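Flagellar motor switch protein FliG (Helicobacter pylori 26695, PDB 5WUJ) forms part of the flagellar motor switch complex, which contacts chemotaxis proteins and motor components that set rotation direction, and is required for flagellum synthesis and motility. Local coordinates at residues Ser11-Val23 and Ile40-Gly52. Numbering follows the deposited sequence.
Sequences SMSEKIAILLIQV and ITEISKQIVQLNG
Ser-13 opens the contact by pointing its OG at the aliphatic part of Glu-42, 3.5 Å from CG, where two helical segments of the all-helical FliG N-terminal domain, 12-23 and 40-50 (the latter part of helix 37-50), pack at a crossing angle of -65°. This hydroxyl is buried without a polar partner. Glu-14 lays its CB and CG against Leu-50 and Gln-46, its carboxylate turned 78° from the Gln-46 amide; its OE1 takes a straight bond from Ser-11 N (2.7 Å) on the anti lone pair, while Gln-46 NE2 gives a weak bond to Glu-42 OE1. Ile-16 meets Ile-43 CD1 through CG2, and Phe-65 of helix 55-71 also packs on it. At Ala-17 the backbones come closest, 5.1 Å from its CA to that of Ile-47, the small CB fitting against Gln-46 CB and Ile-47 CG1. Ile-18 crosses the Leu-50 side chain at about a right angle, its CG1 and CD1 against Leu-50 CD1. Leu-20 likewise crosses Ile-43, its CD1 3.6 Å from CG2, next to Thr-28 of helix 25-32. The side chains of Ile-21 and Ile-47 slide past each other in opposite directions; with CG1 beside its own backbone N (chi1 -69°), Ile-21 places CD1 3.7 Å from both Ile-47 O and Leu-50 C.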
ATOM      1  N   SER B  11      -8.709   4.574  -9.592  1.00 31.52           N
ATOM      2  CA  SER B  11      -8.318   3.433 -10.392  1.00 34.44           C
ATOM      3  C   SER B  11      -7.122   2.746  -9.747  1.00 29.67           C
ATOM      4  O   SER B  11      -6.454   3.285  -8.848  1.00 33.75           O
ATOM      5  CB  SER B  11      -7.977   3.865 -11.811  1.00 40.08           C
ATOM      6  OG  SER B  11      -9.140   4.366 -12.440  1.00 47.53           O
ATOM      7  N   MET B  12      -6.855   1.528 -10.211  1.00 28.99           N
ATOM      8  CA  MET B  12      -5.700   0.796  -9.708  1.00 28.08           C
ATOM      9  C   MET B  12      -4.403   1.542 -10.032  1.00 33.94           C
ATOM     10  O   MET B  12      -3.461   1.561  -9.230  1.00 33.12           O
ATOM     11  CB  MET B  12      -5.710  -0.621 -10.287  1.00 28.09           C
ATOM     12  CG  MET B  12      -4.535  -1.478  -9.870  1.00 40.59           C
ATOM     13  SD  MET B  12      -4.341  -1.571  -8.067  1.00 48.83           S
ATOM     14  CE  MET B  12      -5.594  -2.764  -7.627  1.00 42.90           C
ATOM     15  N   SER B  13      -4.365   2.203 -11.190  1.00 31.60           N
ATOM     16  CA  SER B  13      -3.208   3.003 -11.573  1.00 34.54           C
ATOM     17  C   SER B  13      -3.035   4.210 -10.655  1.00 26.42           C
ATOM     18  O   SER B  13      -1.908   4.587 -10.318  1.00 29.27           O
ATOM     19  CB  SER B  13      -3.349   3.437 -13.043  1.00 41.30           C
ATOM     20  OG  SER B  13      -2.740   4.688 -13.306  1.00 52.05           O
ATOM     21  N   GLU B  14      -4.141   4.831 -10.244  1.00 22.17           N
ATOM     22  CA  GLU B  14      -4.078   5.918  -9.261  1.00 28.96           C
ATOM     23  C   GLU B  14      -3.587   5.427  -7.910  1.00 23.35           C
ATOM     24  O   GLU B  14      -2.785   6.103  -7.251  1.00 23.43           O
ATOM     25  CB  GLU B  14      -5.449   6.568  -9.115  1.00 25.01           C
ATOM     26  CG  GLU B  14      -5.999   7.011 -10.466  1.00 34.07           C
ATOM     27  CD  GLU B  14      -7.249   7.820 -10.340  1.00 51.17           C
ATOM     28  OE1 GLU B  14      -8.329   7.225 -10.115  1.00 58.57           O
ATOM     29  OE2 GLU B  14      -7.147   9.052 -10.477  1.00 60.82           O
ATOM     30  N   LYS B  15      -4.071   4.262  -7.473  1.00 25.33           N
ATOM     31  CA  LYS B  15      -3.590   3.677  -6.225  1.00 23.92           C
ATOM     32  C   LYS B  15      -2.096   3.402  -6.297  1.00 26.67           C
ATOM     33  O   LYS B  15      -1.370   3.614  -5.318  1.00 21.62           O
ATOM     34  CB  LYS B  15      -4.340   2.386  -5.924  1.00 22.05           C
ATOM     35  CG  LYS B  15      -5.858   2.559  -5.768  1.00 33.52           C
ATOM     36  CD  LYS B  15      -6.427   1.382  -5.019  1.00 33.32           C
ATOM     37  CE  LYS B  15      -7.924   1.411  -4.928  1.00 36.01           C
ATOM     38  NZ  LYS B  15      -8.446   0.083  -5.341  1.00 40.03           N
ATOM     39  N   ILE B  16      -1.614   2.947  -7.455  1.00 26.23           N
ATOM     40  CA  ILE B  16      -0.194   2.626  -7.575  1.00 21.66           C
ATOM     41  C   ILE B  16       0.649   3.892  -7.499  1.00 19.41           C
ATOM     42  O   ILE B  16       1.683   3.917  -6.831  1.00 22.25           O
ATOM     43  CB  ILE B  16       0.061   1.838  -8.872  1.00 24.19           C
ATOM     44  CG1 ILE B  16      -0.426   0.396  -8.723  1.00 29.24           C
ATOM     45  CG2 ILE B  16       1.530   1.896  -9.262  1.00 26.21           C
ATOM     46  CD1 ILE B  16      -0.667  -0.312 -10.081  1.00 27.46           C
ATOM     47  N   ALA B  17       0.212   4.975  -8.154  1.00 17.95           N
ATOM     48  CA  ALA B  17       0.945   6.235  -8.044  1.00 17.25           C
ATOM     49  C   ALA B  17       0.917   6.763  -6.617  1.00 22.86           C
ATOM     50  O   ALA B  17       1.928   7.280  -6.116  1.00 24.33           O
ATOM     51  CB  ALA B  17       0.363   7.273  -9.002  1.00 19.07           C
ATOM     52  N   ILE B  18      -0.226   6.625  -5.933  1.00 17.18           N
ATOM     53  CA  ILE B  18      -0.284   7.042  -4.533  1.00 18.07           C
ATOM     54  C   ILE B  18       0.673   6.202  -3.689  1.00 18.18           C
ATOM     55  O   ILE B  18       1.379   6.727  -2.818  1.00 24.85           O
ATOM     56  CB  ILE B  18      -1.734   6.984  -4.009  1.00 19.65           C
ATOM     57  CG1 ILE B  18      -2.499   8.235  -4.462  1.00 27.42           C
ATOM     58  CG2 ILE B  18      -1.768   6.903  -2.495  1.00 18.14           C
ATOM     59  CD1 ILE B  18      -3.993   8.015  -4.614  1.00 19.42           C
ATOM     60  N   LEU B  19       0.734   4.892  -3.938  1.00 21.65           N
ATOM     61  CA  LEU B  19       1.751   4.089  -3.258  1.00 16.58           C
ATOM     62  C   LEU B  19       3.150   4.615  -3.573  1.00 23.07           C
ATOM     63  O   LEU B  19       3.971   4.803  -2.665  1.00 20.92           O
ATOM     64  CB  LEU B  19       1.616   2.612  -3.650  1.00 16.42           C
ATOM     65  CG  LEU B  19       2.576   1.577  -3.046  1.00 28.17           C
ATOM     66  CD1 LEU B  19       1.936   0.229  -3.157  1.00 29.91           C
ATOM     67  CD2 LEU B  19       3.926   1.538  -3.754  1.00 26.52           C
ATOM     68  N   LEU B  20       3.437   4.881  -4.861  1.00 20.12           N
ATOM     69  CA  LEU B  20       4.787   5.304  -5.235  1.00 20.24           C
ATOM     70  C   LEU B  20       5.159   6.638  -4.599  1.00 22.41           C
ATOM     71  O   LEU B  20       6.275   6.803  -4.087  1.00 22.63           O
ATOM     72  CB  LEU B  20       4.919   5.375  -6.752  1.00 18.01           C
ATOM     73  CG  LEU B  20       4.913   3.971  -7.355  1.00 23.47           C
ATOM     74  CD1 LEU B  20       4.814   4.022  -8.876  1.00 24.91           C
ATOM     75  CD2 LEU B  20       6.165   3.196  -6.910  1.00 18.09           C
ATOM     76  N   ILE B  21       4.238   7.597  -4.612  1.00 20.67           N
ATOM     77  CA  ILE B  21       4.478   8.873  -3.945  1.00 18.69           C
ATOM     78  C   ILE B  21       4.938   8.644  -2.508  1.00 29.22           C
ATOM     79  O   ILE B  21       5.893   9.265  -2.034  1.00 26.96           O
ATOM     80  CB  ILE B  21       3.206   9.746  -3.991  1.00 26.71           C
ATOM     81  CG1 ILE B  21       2.884  10.228  -5.412  1.00 27.85           C
ATOM     82  CG2 ILE B  21       3.303  10.895  -2.991  1.00 28.52           C
ATOM     83  CD1 ILE B  21       1.448  10.788  -5.576  1.00 20.77           C
ATOM     84  N   GLN B  22       4.273   7.742  -1.791  1.00 23.35           N
ATOM     85  CA  GLN B  22       4.610   7.557  -0.386  1.00 27.02           C
ATOM     86  C   GLN B  22       5.940   6.826  -0.186  1.00 24.60           C
ATOM     87  O   GLN B  22       6.578   7.009   0.853  1.00 23.59           O
ATOM     88  CB  GLN B  22       3.492   6.813   0.324  1.00 20.75           C
ATOM     89  CG  GLN B  22       2.199   7.591   0.432  1.00 22.19           C
ATOM     90  CD  GLN B  22       1.068   6.688   0.857  1.00 23.33           C
ATOM     91  OE1 GLN B  22       0.460   5.984   0.038  1.00 23.00           O
ATOM     92  NE2 GLN B  22       0.819   6.651   2.145  1.00 22.27           N
ATOM     93  N   VAL B  23       6.380   5.990  -1.141  1.00 22.32           N
ATOM     94  CA  VAL B  23       7.672   5.326  -0.932  1.00 27.86           C
ATOM     95  C   VAL B  23       8.851   6.222  -1.286  1.00 23.68           C
ATOM     96  O   VAL B  23       9.983   5.930  -0.885  1.00 26.99           O
ATOM     97  CB  VAL B  23       7.797   3.980  -1.682  1.00 31.39           C
ATOM     98  CG1 VAL B  23       6.742   2.981  -1.184  1.00 30.56           C
ATOM     99  CG2 VAL B  23       7.724   4.154  -3.193  1.00 20.59           C
ATOM    100  N   ILE B  40       4.952   3.818 -17.807  1.00 28.66           N
ATOM    101  CA  ILE B  40       5.604   4.935 -17.120  1.00 28.35           C
ATOM    102  C   ILE B  40       4.835   6.223 -17.357  1.00 33.05           C
ATOM    103  O   ILE B  40       4.681   7.048 -16.449  1.00 30.44           O
ATOM    104  CB  ILE B  40       7.067   5.088 -17.563  1.00 26.76           C
ATOM    105  CG1 ILE B  40       7.911   3.888 -17.126  1.00 27.67           C
ATOM    106  CG2 ILE B  40       7.645   6.397 -17.015  1.00 18.20           C
ATOM    107  CD1 ILE B  40       9.273   3.852 -17.827  1.00 28.09           C
ATOM    108  N   THR B  41       4.333   6.410 -18.576  1.00 23.78           N
ATOM    109  CA  THR B  41       3.579   7.619 -18.890  1.00 30.02           C
ATOM    110  C   THR B  41       2.345   7.746 -18.010  1.00 27.14           C
ATOM    111  O   THR B  41       2.081   8.813 -17.443  1.00 33.31           O
ATOM    112  CB  THR B  41       3.172   7.618 -20.365  1.00 29.77           C
ATOM    113  OG1 THR B  41       4.347   7.473 -21.172  1.00 38.94           O
ATOM    114  CG2 THR B  41       2.472   8.918 -20.707  1.00 32.67           C
ATOM    115  N   GLU B  42       1.560   6.669 -17.907  1.00 31.05           N
ATOM    116  CA  GLU B  42       0.338   6.713 -17.109  1.00 39.02           C
ATOM    117  C   GLU B  42       0.651   6.926 -15.631  1.00 36.69           C
ATOM    118  O   GLU B  42       0.004   7.743 -14.967  1.00 28.51           O
ATOM    119  CB  GLU B  42      -0.468   5.428 -17.312  1.00 45.43           C
ATOM    120  CG  GLU B  42      -1.816   5.419 -16.595  1.00 60.74           C
ATOM    121  CD  GLU B  42      -2.796   6.425 -17.175  1.00 82.67           C
ATOM    122  OE1 GLU B  42      -3.699   6.865 -16.432  1.00 90.87           O
ATOM    123  OE2 GLU B  42      -2.664   6.777 -18.371  1.00 89.35           O
ATOM    124  N   ILE B  43       1.658   6.229 -15.105  1.00 33.99           N
ATOM    125  CA  ILE B  43       1.931   6.318 -13.675  1.00 33.53           C
ATOM    126  C   ILE B  43       2.540   7.673 -13.328  1.00 34.02           C
ATOM    127  O   ILE B  43       2.140   8.316 -12.348  1.00 35.00           O
ATOM    128  CB  ILE B  43       2.821   5.137 -13.242  1.00 34.90           C
ATOM    129  CG1 ILE B  43       1.981   3.864 -13.204  1.00 35.57           C
ATOM    130  CG2 ILE B  43       3.435   5.392 -11.872  1.00 37.69           C
ATOM    131  CD1 ILE B  43       2.730   2.642 -12.710  1.00 43.35           C
ATOM    132  N   SER B  44       3.495   8.139 -14.144  1.00 33.49           N
ATOM    133  CA  SER B  44       4.074   9.472 -13.973  1.00 30.31           C
ATOM    134  C   SER B  44       3.000  10.548 -13.969  1.00 33.13           C
ATOM    135  O   SER B  44       3.068  11.508 -13.188  1.00 35.33           O
ATOM    136  CB  SER B  44       5.077   9.760 -15.096  1.00 29.03           C
ATOM    137  OG  SER B  44       6.179   8.879 -15.019  1.00 38.62           O
ATOM    138  N   LYS B  45       2.014  10.412 -14.856  1.00 26.73           N
ATOM    139  CA  LYS B  45       0.942  11.394 -14.932  1.00 31.69           C
ATOM    140  C   LYS B  45       0.168  11.466 -13.621  1.00 29.36           C
ATOM    141  O   LYS B  45      -0.176  12.559 -13.156  1.00 27.59           O
ATOM    142  CB  LYS B  45       0.013  11.052 -16.093  1.00 30.75           C
ATOM    143  CG  LYS B  45      -1.133  12.016 -16.297  1.00 42.87           C
ATOM    144  CD  LYS B  45      -1.918  11.662 -17.557  1.00 52.43           C
ATOM    145  CE  LYS B  45      -3.397  11.466 -17.257  1.00 64.88           C
ATOM    146  NZ  LYS B  45      -3.745  10.035 -17.038  1.00 73.60           N
ATOM    147  N   GLN B  46      -0.111  10.311 -13.010  1.00 25.02           N
ATOM    148  CA  GLN B  46      -0.890  10.304 -11.777  1.00 32.04           C
ATOM    149  C   GLN B  46      -0.066  10.746 -10.569  1.00 25.75           C
ATOM    150  O   GLN B  46      -0.615  11.333  -9.631  1.00 33.51           O
ATOM    151  CB  GLN B  46      -1.478   8.911 -11.551  1.00 32.26           C
ATOM    152  CG  GLN B  46      -2.379   8.417 -12.677  1.00 38.67           C
ATOM    153  CD  GLN B  46      -3.585   9.321 -12.919  1.00 55.06           C
ATOM    154  OE1 GLN B  46      -3.978  10.116 -12.053  1.00 57.93           O
ATOM    155  NE2 GLN B  46      -4.187   9.195 -14.101  1.00 57.13           N
ATOM    156  N   ILE B  47       1.241  10.481 -10.571  1.00 25.99           N
ATOM    157  CA  ILE B  47       2.112  10.989  -9.513  1.00 28.04           C
ATOM    158  C   ILE B  47       2.050  12.508  -9.471  1.00 33.80           C
ATOM    159  O   ILE B  47       1.900  13.114  -8.403  1.00 38.18           O
ATOM    160  CB  ILE B  47       3.555  10.502  -9.726  1.00 27.09           C
ATOM    161  CG1 ILE B  47       3.672   9.006  -9.423  1.00 22.36           C
ATOM    162  CG2 ILE B  47       4.543  11.367  -8.923  1.00 23.63           C
ATOM    163  CD1 ILE B  47       5.047   8.432  -9.796  1.00 29.67           C
ATOM    164  N   VAL B  48       2.157  13.146 -10.642  1.00 27.69           N
ATOM    165  CA  VAL B  48       2.085  14.602 -10.702  1.00 25.07           C
ATOM    166  C   VAL B  48       0.701  15.080 -10.296  1.00 34.88           C
ATOM    167  O   VAL B  48       0.557  16.105  -9.621  1.00 37.45           O
ATOM    168  CB  VAL B  48       2.456  15.106 -12.111  1.00 30.69           C
ATOM    169  CG1 VAL B  48       2.282  16.610 -12.199  1.00 30.05           C
ATOM    170  CG2 VAL B  48       3.884  14.699 -12.466  1.00 36.00           C
ATOM    171  N   GLN B  49      -0.339  14.337 -10.680  1.00 33.12           N
ATOM    172  CA  GLN B  49      -1.696  14.804 -10.430  1.00 37.64           C
ATOM    173  C   GLN B  49      -2.176  14.488  -9.014  1.00 37.84           C
ATOM    174  O   GLN B  49      -3.017  15.222  -8.486  1.00 33.94           O
ATOM    175  CB  GLN B  49      -2.651  14.211 -11.474  1.00 41.27           C
ATOM    176  CG  GLN B  49      -2.581  14.923 -12.827  1.00 56.87           C
ATOM    177  CD  GLN B  49      -3.364  14.223 -13.939  1.00 62.95           C
ATOM    178  OE1 GLN B  49      -3.693  13.037 -13.841  1.00 60.82           O
ATOM    179  NE2 GLN B  49      -3.654  14.962 -15.013  1.00 60.61           N
ATOM    180  N   LEU B  50      -1.667  13.420  -8.382  1.00 35.50           N
ATOM    181  CA  LEU B  50      -2.097  13.034  -7.040  1.00 36.68           C
ATOM    182  C   LEU B  50      -1.125  13.455  -5.938  1.00 34.33           C
ATOM    183  O   LEU B  50      -1.373  13.146  -4.772  1.00 35.41           O
ATOM    184  CB  LEU B  50      -2.338  11.523  -6.969  1.00 30.58           C
ATOM    185  CG  LEU B  50      -3.426  11.050  -7.929  1.00 29.08           C
ATOM    186  CD1 LEU B  50      -3.429   9.554  -8.065  1.00 28.69           C
ATOM    187  CD2 LEU B  50      -4.791  11.559  -7.469  1.00 32.18           C
ATOM    188  N   ASN B  51      -0.031  14.138  -6.280  1.00 31.35           N
ATOM    189  CA  ASN B  51       0.815  14.764  -5.274  1.00 41.55           C
ATOM    190  C   ASN B  51      -0.045  15.525  -4.278  1.00 45.40           C
ATOM    191  O   ASN B  51      -0.905  16.320  -4.662  1.00 46.43           O
ATOM    192  CB  ASN B  51       1.810  15.729  -5.933  1.00 37.87           C
ATOM    193  CG  ASN B  51       3.262  15.331  -5.701  1.00 52.52           C
ATOM    194  OD1 ASN B  51       3.579  14.595  -4.765  1.00 61.46           O
ATOM    195  ND2 ASN B  51       4.156  15.827  -6.556  1.00 57.73           N
ATOM    196  N   GLY B  52       0.178  15.271  -2.997  1.00 43.50           N
ATOM    197  CA  GLY B  52      -0.618  15.956  -1.996  1.00 49.98           C
ATOM    198  C   GLY B  52      -1.989  15.370  -1.729  1.00 48.19           C
ATOM    199  O   GLY B  52      -2.839  16.056  -1.158  1.00 46.02           O
TER